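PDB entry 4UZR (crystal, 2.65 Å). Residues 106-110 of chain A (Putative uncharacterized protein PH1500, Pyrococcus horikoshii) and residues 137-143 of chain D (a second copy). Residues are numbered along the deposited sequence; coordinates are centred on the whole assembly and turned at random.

Chain A, residues 106-110: NQNLE
Chain D, residues 137-143: KLTLIRT

A compact turn of chain A packs against one side of a chain D strand in a small, largely apolar contact that buries 267 Å² in total and has no clear hydrogen bond between the two stretches. The turn is type I, from Asn A106 to Leu A109, with phi/psi of -72/-10 at Gln A107 and -99/10 at Asn A108; it is closed by Leu A109 N to Asn A106 O (3.1 Å), and Leu A109 follows in a left-handed conformation (57/31). A second backbone bond joins Asn A106 N to Glu A110 O at 3.2 Å. The side chain of Asn A106 (chi1 p, chi2 1°) braces the loop from within, its OD1 accepting from Asn A108 N (3.1 Å) and Glu A110 N (3.0 Å).

Residues 137-142 of chain D are extended, with phi from -151 to -104° and psi from 118 to 164°, so that the CA-to-CB bonds of Leu D138, Leu D140 and Arg D142 point toward the turn, while that of Thr D139 points away. The register runs in opposite order along the two stretches: CA of Leu A109 lies 7.3 Å from CA of Leu D140, and CA of Gln A107 lies 8.5 Å from CA of Arg D142.

Leu A109 (chi1 -147°, chi2 p), whose CA-to-CB bond points toward the strand, makes the apolar contacts from the chain A side. Its CD1 meets Leu D138 CD2 at 3.5 Å, and its CD2 lies 4.0 Å from Leu D140 CB; Leu D138 has chi1 t and chi2 147°, Leu D140 chi1 t and chi2 p. Leu D140 CD2 also packs 3.4 Å from Gln A107 O. That carbonyl sits over one face of the Arg D142 guanidinium, 4.5 Å from O to CZ. Arg D142 (t, t, 3°, -176°) brings NH1 to 3.4 Å from OD1 of Asn A108 (chi1 m, chi2 6°), an electrostatically favourable approach.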

# COMPACT_ATOMS: atom_id res chain seq x y z
N ASN A 106 14.15 -14.73 13.76
CA ASN A 106 12.93 -13.95 13.53
C ASN A 106 12.90 -12.70 14.40
O ASN A 106 13.90 -12.34 15.02
CB ASN A 106 11.66 -14.80 13.74
CG ASN A 106 11.51 -15.31 15.16
OD1 ASN A 106 12.33 -15.02 16.03
ND2 ASN A 106 10.45 -16.07 15.40
N GLN A 107 11.74 -12.04 14.46
CA GLN A 107 11.61 -10.78 15.19
C GLN A 107 11.64 -10.95 16.71
O GLN A 107 11.71 -9.97 17.45
CB GLN A 107 10.33 -10.05 14.76
N ASN A 108 11.57 -12.20 17.17
CA ASN A 108 11.66 -12.50 18.60
C ASN A 108 13.06 -12.94 19.00
O ASN A 108 13.28 -13.40 20.12
CB ASN A 108 10.66 -13.58 18.98
CG ASN A 108 9.23 -13.09 18.97
OD1 ASN A 108 8.95 -11.96 18.58
ND2 ASN A 108 8.31 -13.95 19.41
N LEU A 109 14.00 -12.80 18.07
CA LEU A 109 15.38 -13.26 18.24
C LEU A 109 15.45 -14.76 18.55
O LEU A 109 16.35 -15.22 19.24
CB LEU A 109 16.13 -12.44 19.29
CG LEU A 109 17.63 -12.28 19.00
CD1 LEU A 109 17.82 -11.74 17.59
CD2 LEU A 109 18.28 -11.37 20.02
N GLU A 110 14.48 -15.50 18.02
CA GLU A 110 14.50 -16.95 18.10
C GLU A 110 15.25 -17.49 16.89
O GLU A 110 14.99 -17.07 15.76
CB GLU A 110 13.08 -17.51 18.14
CG GLU A 110 12.59 -17.89 19.52
CD GLU A 110 11.08 -18.00 19.60
OE1 GLU A 110 10.40 -17.56 18.64
OE2 GLU A 110 10.56 -18.52 20.61
N LYS D 137 28.23 -9.65 20.61
CA LYS D 137 26.81 -9.98 20.71
C LYS D 137 25.94 -9.15 19.78
O LYS D 137 26.36 -8.11 19.26
CB LYS D 137 26.32 -9.81 22.15
CG LYS D 137 26.48 -8.41 22.71
CD LYS D 137 25.95 -8.30 24.13
N LEU D 138 24.72 -9.62 19.58
CA LEU D 138 23.71 -8.90 18.83
C LEU D 138 22.63 -8.48 19.82
O LEU D 138 22.10 -9.32 20.56
CB LEU D 138 23.11 -9.78 17.74
CG LEU D 138 21.95 -9.21 16.91
CD1 LEU D 138 22.03 -9.74 15.49
CD2 LEU D 138 20.60 -9.54 17.51
N THR D 139 22.29 -7.19 19.84
CA THR D 139 21.27 -6.71 20.75
C THR D 139 20.01 -6.28 20.00
O THR D 139 20.07 -5.41 19.13
CB THR D 139 21.77 -5.54 21.60
OG1 THR D 139 22.96 -5.93 22.30
CG2 THR D 139 20.70 -5.11 22.60
N LEU D 140 18.88 -6.88 20.33
CA LEU D 140 17.62 -6.50 19.71
C LEU D 140 16.73 -5.76 20.70
O LEU D 140 16.52 -6.21 21.82
CB LEU D 140 16.88 -7.73 19.17
CG LEU D 140 15.47 -7.46 18.64
CD1 LEU D 140 15.51 -6.55 17.43
CD2 LEU D 140 14.75 -8.76 18.32
N ILE D 141 16.21 -4.62 20.27
CA ILE D 141 15.31 -3.83 21.11
C ILE D 141 14.00 -3.62 20.36
O ILE D 141 13.98 -3.02 19.28
CB ILE D 141 15.93 -2.47 21.46
CG1 ILE D 141 17.32 -2.65 22.07
CG2 ILE D 141 15.02 -1.71 22.41
CD1 ILE D 141 18.24 -1.49 21.82
N ARG D 142 12.91 -4.14 20.93
CA ARG D 142 11.60 -4.01 20.32
C ARG D 142 10.78 -2.95 21.05
O ARG D 142 10.70 -2.95 22.28
CB ARG D 142 10.88 -5.36 20.32
CG ARG D 142 9.48 -5.33 19.71
CD ARG D 142 8.77 -6.66 19.92
NE ARG D 142 9.59 -7.58 20.71
CZ ARG D 142 9.25 -8.83 20.98
NH1 ARG D 142 8.10 -9.33 20.55
NH2 ARG D 142 10.07 -9.60 21.70
N THR D 143 10.15 -2.06 20.29
CA THR D 143 9.38 -0.97 20.87
C THR D 143 7.88 -1.21 20.71
O THR D 143 7.23 -1.81 21.56
CB THR D 143 9.75 0.38 20.23
OG1 THR D 143 11.18 0.52 20.20
CG2 THR D 143 9.15 1.53 21.01
OXT THR D 143 7.29 -0.80 19.71